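Trans-4-hydroxy-L-proline dehydratase (Clostridioides difficile 70-100-2010, PDB 6VXC) is a glycyl radical enzyme that dehydrates trans-4-hydroxy-L-proline to (S)-1-pyrroline-5-carboxylate, a step in the anaerobic degradation of hydroxyproline. Local coordinates at residues T577-L582 with Q637-A642; L161-Y164 with M168-E171; K190-L195 with C541-T546. One frame throughout, in Å; residues are numbered along the deposited sequence.

Contact 1: residues T577-L582 with Q637-A642; sequences TITDSL and QEIFNA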
# COMPACT_ATOMS: atom_id res chain seq x y z
N THR A 577 -21.53 -4.28 0.98
CA THR A 577 -22.21 -5.23 1.86
C THR A 577 -23.14 -4.49 2.82
O THR A 577 -24.33 -4.80 2.91
CB THR A 577 -21.18 -6.05 2.63
OG1 THR A 577 -20.41 -6.84 1.72
CG2 THR A 577 -21.85 -6.99 3.66
N ILE A 578 -22.64 -3.44 3.48
CA ILE A 578 -23.49 -2.82 4.49
C ILE A 578 -24.59 -1.99 3.85
O ILE A 578 -25.71 -1.95 4.38
CB ILE A 578 -22.68 -2.00 5.51
CG1 ILE A 578 -23.67 -1.45 6.57
CG2 ILE A 578 -21.87 -0.89 4.85
CD1 ILE A 578 -23.05 -0.76 7.68
N THR A 579 -24.32 -1.35 2.71
CA THR A 579 -25.37 -0.66 1.98
C THR A 579 -26.51 -1.60 1.64
O THR A 579 -27.68 -1.30 1.91
CB THR A 579 -24.82 -0.06 0.67
OG1 THR A 579 -23.89 0.99 0.95
CG2 THR A 579 -25.96 0.50 -0.13
N ASP A 580 -26.19 -2.75 1.04
CA ASP A 580 -27.24 -3.69 0.68
C ASP A 580 -27.94 -4.25 1.92
O ASP A 580 -29.14 -4.53 1.87
CB ASP A 580 -26.69 -4.81 -0.20
CG ASP A 580 -26.37 -4.35 -1.63
OD1 ASP A 580 -26.68 -3.21 -2.01
OD2 ASP A 580 -25.80 -5.16 -2.40
N SER A 581 -27.22 -4.41 3.03
CA SER A 581 -27.84 -4.93 4.25
C SER A 581 -28.85 -3.93 4.81
O SER A 581 -30.00 -4.30 5.11
CB SER A 581 -26.78 -5.26 5.30
OG SER A 581 -26.04 -6.40 4.91
N LEU A 582 -28.45 -2.67 4.97
CA LEU A 582 -29.38 -1.67 5.49
C LEU A 582 -30.50 -1.40 4.49
O LEU A 582 -31.65 -1.16 4.89
CB LEU A 582 -28.64 -0.38 5.82
CG LEU A 582 -27.89 -0.31 7.16
CD1 LEU A 582 -27.02 0.95 7.24
CD2 LEU A 582 -28.86 -0.36 8.33
N GLN A 637 -24.89 6.64 0.35
CA GLN A 637 -24.43 7.98 0.68
C GLN A 637 -24.55 8.27 2.17
O GLN A 637 -23.66 8.88 2.77
CB GLN A 637 -25.19 9.01 -0.14
CG GLN A 637 -24.85 9.02 -1.62
CD GLN A 637 -25.67 10.03 -2.38
OE1 GLN A 637 -26.89 10.07 -2.26
NE2 GLN A 637 -25.01 10.90 -3.13
N GLU A 638 -25.65 7.85 2.79
CA GLU A 638 -25.83 8.08 4.22
C GLU A 638 -24.77 7.35 5.03
O GLU A 638 -24.19 7.92 5.95
CB GLU A 638 -27.23 7.64 4.66
CG GLU A 638 -28.32 8.52 4.13
CD GLU A 638 -29.72 8.10 4.59
OE1 GLU A 638 -29.83 7.19 5.46
OE2 GLU A 638 -30.70 8.68 4.07
N ILE A 639 -24.50 6.10 4.67
CA ILE A 639 -23.46 5.34 5.36
C ILE A 639 -22.11 6.01 5.16
O ILE A 639 -21.35 6.21 6.11
CB ILE A 639 -23.46 3.87 4.88
CG1 ILE A 639 -24.79 3.17 5.18
CG2 ILE A 639 -22.31 3.12 5.53
CD1 ILE A 639 -24.97 1.82 4.42
N PHE A 640 -21.79 6.36 3.90
CA PHE A 640 -20.52 7.01 3.61
C PHE A 640 -20.36 8.29 4.40
O PHE A 640 -19.30 8.55 4.97
CB PHE A 640 -20.40 7.30 2.12
CG PHE A 640 -19.19 8.12 1.77
CD1 PHE A 640 -17.96 7.52 1.62
CD2 PHE A 640 -19.30 9.49 1.61
CE1 PHE A 640 -16.84 8.28 1.30
CE2 PHE A 640 -18.19 10.24 1.28
CZ PHE A 640 -16.95 9.64 1.14
N ASN A 641 -21.41 9.12 4.42
CA ASN A 641 -21.35 10.39 5.15
C ASN A 641 -21.17 10.17 6.64
O ASN A 641 -20.43 10.92 7.30
CB ASN A 641 -22.61 11.21 4.88
CG ASN A 641 -22.67 11.70 3.45
OD1 ASN A 641 -21.64 11.82 2.80
ND2 ASN A 641 -23.87 11.97 2.95
N ALA A 642 -21.83 9.17 7.21
CA ALA A 642 -21.67 8.89 8.63
C ALA A 642 -20.23 8.52 8.94
O ALA A 642 -19.66 8.98 9.93
CB ALA A 642 -22.61 7.78 9.07
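Helix-helix packing in the pyruvate formate lyase-like part of the chain is here reduced to one side chain: I639 of helix 630-647 reaches into I578, T579 and L582 of helix 575-591. The axes of the two short segments approach to 10.1 Å at 125°, so the helices pass in partly opposed directions and touch over one turn. I639 sets CG1 beside its backbone N and carries it on in an extended chain (chi2 166°), which sends CD1 farthest across the gap. I639 CD1 lies 3.5 Å from T579 CA and 3.6 Å from L582 CD1. The second of these is methyl against methyl, and I639 CG1 follows behind, 3.8 Å from L582 CD1. On the other branch, I639 CG2 meets I578 CG2 at 4.1 Å, a looser contact between two branch methyls. I578 directs CG1 anti to its backbone N (chi1 -177°), which leaves CG2 between N and the carbonyl carbon. In all three pairs the side chains run obliquely across one another.

The pair is a simple case of helix-helix packing, with one extended isoleucine resting against I578, T579 and L582, the first and last of them one turn apart. No hydrogen bond joins the two segments, and I639 accounts for more than half of the 159 Å² they bury. The same faces belong to a larger helical cluster: I578 and L582 also touch helices 473-481 and 506-538, while M636 and I635 extend the contact along helix 630-647. Polar atoms at the seam are occupied within helix 575-591. T579 OG1, 3.7 Å from I639 CD1, is hydrogen-bonded to I575 O, and I578 O, against which the same methyl rests at 3.8 Å, accepts the backbone N-H of L582.

Contact 2: residues L161-Y164 with M168-E171; sequences LAAY and MFTE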
# COMPACT_ATOMS: atom_id res chain seq x y z
N LEU A 161 -8.42 -4.52 22.75
CA LEU A 161 -7.97 -5.90 22.55
C LEU A 161 -9.14 -6.80 22.18
O LEU A 161 -8.99 -7.69 21.34
CB LEU A 161 -7.25 -6.41 23.80
CG LEU A 161 -5.88 -5.77 24.05
CD1 LEU A 161 -5.41 -5.93 25.50
CD2 LEU A 161 -4.84 -6.35 23.10
N ALA A 162 -10.29 -6.61 22.81
CA ALA A 162 -11.44 -7.43 22.46
C ALA A 162 -11.90 -7.15 21.03
O ALA A 162 -12.15 -8.09 20.26
CB ALA A 162 -12.58 -7.19 23.45
N ALA A 163 -11.97 -5.88 20.65
CA ALA A 163 -12.40 -5.52 19.30
C ALA A 163 -11.40 -6.01 18.27
O ALA A 163 -11.78 -6.63 17.27
CB ALA A 163 -12.60 -4.01 19.21
N TYR A 164 -10.11 -5.80 18.52
CA TYR A 164 -9.07 -6.30 17.63
C TYR A 164 -9.17 -7.81 17.45
O TYR A 164 -9.23 -8.31 16.31
CB TYR A 164 -7.70 -5.88 18.19
CG TYR A 164 -6.49 -6.55 17.56
CD1 TYR A 164 -6.04 -6.20 16.29
CD2 TYR A 164 -5.75 -7.49 18.27
CE1 TYR A 164 -4.93 -6.80 15.73
CE2 TYR A 164 -4.63 -8.08 17.73
CZ TYR A 164 -4.23 -7.74 16.47
OH TYR A 164 -3.11 -8.37 15.97
N MET A 168 -13.08 -6.54 14.49
CA MET A 168 -13.73 -5.25 14.22
C MET A 168 -12.82 -4.33 13.42
O MET A 168 -13.30 -3.45 12.70
CB MET A 168 -14.12 -4.56 15.54
CG MET A 168 -15.09 -5.31 16.43
SD MET A 168 -16.56 -5.91 15.52
CE MET A 168 -17.24 -4.39 14.81
N PHE A 169 -11.51 -4.45 13.59
CA PHE A 169 -10.58 -3.59 12.88
C PHE A 169 -9.21 -4.24 12.95
O PHE A 169 -9.01 -5.22 13.68
CB PHE A 169 -10.59 -2.16 13.43
CG PHE A 169 -10.27 -2.04 14.92
CD1 PHE A 169 -8.97 -2.18 15.39
CD2 PHE A 169 -11.27 -1.74 15.84
CE1 PHE A 169 -8.67 -2.03 16.76
CE2 PHE A 169 -10.99 -1.60 17.21
CZ PHE A 169 -9.68 -1.75 17.67
N THR A 170 -8.26 -3.71 12.18
CA THR A 170 -6.88 -4.19 12.23
C THR A 170 -5.98 -3.05 12.71
O THR A 170 -6.43 -1.93 12.91
CB THR A 170 -6.40 -4.71 10.86
OG1 THR A 170 -6.20 -3.60 9.98
CG2 THR A 170 -7.40 -5.70 10.23
N GLU A 171 -4.70 -3.36 12.88
CA GLU A 171 -3.71 -2.41 13.40
C GLU A 171 -2.45 -2.46 12.54
O GLU A 171 -1.69 -3.43 12.59
CB GLU A 171 -3.37 -2.72 14.86
CG GLU A 171 -2.25 -1.83 15.37
CD GLU A 171 -2.49 -0.37 15.04
OE1 GLU A 171 -3.58 0.13 15.35
OE2 GLU A 171 -1.59 0.27 14.47
O HOH W 1 -8.44 -7.90 13.77
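A163 and F169 form the apolar centre, with A163 CB 3.5 Å from F169 CE2. F169 holds CG between its backbone N and carbonyl carbon (chi1 57°), which turns the ring back beneath the helix; Y164 N then lies 4.1 Å above one ring face, displaced toward the rim. M168 adds its stem, CG standing 4.0 Å from A163 CB, before its bent chain leads away toward helix 473-481. W160, on the preceding turn, stacks on the Y164 ring and meets F169 edge-to-face.

Farther out the backbone takes over. M168 N donates to A163 O over 3.1 Å, fairly straight at 159° but tilted 31° from the carbonyl plane. A water donates to both Y164 O and F169 O, at 2.7 Å each, bridging a helix carbonyl to the loop that leaves it. At the polar edge Y164 OH is hydrogen-bonded to E174, and the E171 carboxylate makes a salt bridge with K524. The bond from residue i+5 back to the carbonyl of residue i, at the end of helix 158-166, is one found in Schellman motifs and is consistent with such a C-terminal cap.

Contact 3: residues K190-L195 with C541-T546; sequences KGFLDL and CPLMST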
# COMPACT_ATOMS: atom_id res chain seq x y z
N LYS A 190 19.84 17.31 -5.11
CA LYS A 190 20.85 17.33 -4.06
C LYS A 190 21.35 15.92 -3.81
O LYS A 190 20.59 14.96 -3.92
CB LYS A 190 20.32 17.92 -2.73
CG LYS A 190 20.02 19.40 -2.80
CD LYS A 190 19.46 19.94 -1.49
CE LYS A 190 19.47 21.46 -1.48
NZ LYS A 190 18.70 22.03 -0.36
N GLY A 191 22.64 15.80 -3.48
CA GLY A 191 23.17 14.59 -2.91
C GLY A 191 23.12 14.66 -1.40
O GLY A 191 22.70 15.66 -0.82
N PHE A 192 23.53 13.57 -0.75
CA PHE A 192 23.49 13.55 0.70
C PHE A 192 24.60 14.36 1.35
O PHE A 192 24.46 14.76 2.52
CB PHE A 192 23.49 12.10 1.20
CG PHE A 192 22.15 11.45 1.03
CD1 PHE A 192 21.18 11.59 2.01
CD2 PHE A 192 21.84 10.75 -0.13
CE1 PHE A 192 19.91 11.02 1.85
CE2 PHE A 192 20.57 10.18 -0.30
CZ PHE A 192 19.61 10.31 0.69
N LEU A 193 25.69 14.66 0.62
CA LEU A 193 26.64 15.64 1.12
C LEU A 193 26.02 17.03 1.14
O LEU A 193 26.29 17.80 2.06
CB LEU A 193 27.91 15.64 0.27
CG LEU A 193 28.75 14.38 0.37
CD1 LEU A 193 29.86 14.46 -0.66
CD2 LEU A 193 29.32 14.24 1.79
N ASP A 194 25.21 17.36 0.13
CA ASP A 194 24.49 18.63 0.13
C ASP A 194 23.52 18.72 1.31
O ASP A 194 23.41 19.76 1.97
CB ASP A 194 23.70 18.82 -1.16
CG ASP A 194 24.58 18.94 -2.39
OD1 ASP A 194 25.65 19.57 -2.31
OD2 ASP A 194 24.16 18.40 -3.44
N LEU A 195 22.73 17.67 1.52
CA LEU A 195 21.76 17.69 2.61
C LEU A 195 22.49 17.82 3.94
O LEU A 195 22.05 18.56 4.82
CB LEU A 195 20.90 16.42 2.57
CG LEU A 195 19.98 16.28 1.34
CD1 LEU A 195 19.39 14.87 1.19
CD2 LEU A 195 18.86 17.29 1.41
N CYS A 541 12.98 8.07 12.14
CA CYS A 541 13.57 7.66 10.87
C CYS A 541 14.40 8.81 10.32
O CYS A 541 13.96 9.51 9.41
CB CYS A 541 12.50 7.18 9.89
SG CYS A 541 11.04 8.27 9.78
N PRO A 542 15.61 9.02 10.85
CA PRO A 542 16.43 10.15 10.36
C PRO A 542 16.72 10.08 8.87
O PRO A 542 16.78 11.14 8.23
CB PRO A 542 17.73 10.05 11.18
CG PRO A 542 17.49 9.02 12.22
CD PRO A 542 16.30 8.19 11.84
N LEU A 543 16.91 8.90 8.29
CA LEU A 543 17.17 8.88 6.85
C LEU A 543 15.97 9.41 6.08
O LEU A 543 16.09 10.36 5.31
CB LEU A 543 17.57 7.48 6.37
CG LEU A 543 17.79 7.36 4.85
CD1 LEU A 543 18.92 8.31 4.40
CD2 LEU A 543 18.12 5.92 4.41
N MET A 544 14.78 8.86 6.33
CA MET A 544 13.61 9.37 5.62
C MET A 544 13.44 10.87 5.82
O MET A 544 13.07 11.60 4.89
CB MET A 544 12.34 8.62 6.05
CG MET A 544 11.07 9.09 5.33
SD MET A 544 11.03 8.55 3.59
CE MET A 544 10.77 6.80 3.84
N SER A 545 13.73 11.37 7.03
CA SER A 545 13.54 12.79 7.31
C SER A 545 14.40 13.66 6.40
O SER A 545 14.01 14.79 6.09
CB SER A 545 13.84 13.08 8.78
OG SER A 545 12.98 12.34 9.63
N THR A 546 15.58 13.19 5.98
CA THR A 546 16.46 14.04 5.18
C THR A 546 15.87 14.39 3.82
O THR A 546 16.26 15.40 3.24
CB THR A 546 17.83 13.38 4.96
OG1 THR A 546 17.66 12.18 4.18
CG2 THR A 546 18.54 13.06 6.31
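F192 and T546 meet at about a right angle, the ring of F192 presenting its edge to the threonine hydroxyl. OG1 of T546 lies near the ring plane, 3.4 Å from F192 CE1. The same ring carbon, CE1, is 3.9 Å from L543 CD1, whose side chain also runs across F192 at roughly a right angle. T546 OG1 sits between the backbone N and the carbonyl carbon (chi1 64°), and from there it donates to L543 O at 2.7 Å, in the carbonyl plane. L543 O also accepts T546 N, so two donors of one residue hold that carbonyl and the hydroxyl is fixed in rotation.

One turn along helix 192-205, L195 sets both terminal methyls against the T546 carbonyl: CD2 is 3.7 Å and CD1 3.8 Å from T546 O. The beginning of this helix is secured separately, D194 OD2 accepting the N-H of the N-cap residue G191 at 3.0 Å, half of a capping box. Helix 542-546 is likewise anchored at its beginning, where E293 accepts the N-H groups of L543 and M544. M231 of helix 214-248 touches both F192 and L543, backing the seam.

Since the hydroxyl proton is committed to L543 O, the position of T546 OG1 at the ring's C-H edge is consistent with a weak electrostatic attraction. The junction of helix 192-205, near its start, with the short helix 542-546 rests on van der Waals contact, part of it between carbon and threonine oxygens; hydrogen bonds lie within each segment or go to other parts of the chain, such as E293.

All three contacts are buried, yet each lies 20 to 25 Å from the centre of the chain. Contacts 1 and 2 lie about 21 Å apart between centres, without touching, and both pack against helices 473-481 and 506-538. Contact 3 sits across the chain's centre from contact 1, about 45 Å between centres, although its segment 541-546 follows soon after helix 506-538. The chemistry differs with place: in contact 2, where a helix end turns into a loop, backbone hydrogen bonding and a bridging water accompany the apolar packing, whereas contacts 1 and 3 join distant segments by van der Waals contact, one through aliphatic methyls and the other through an aromatic ring and leucine methyls set against a threonine.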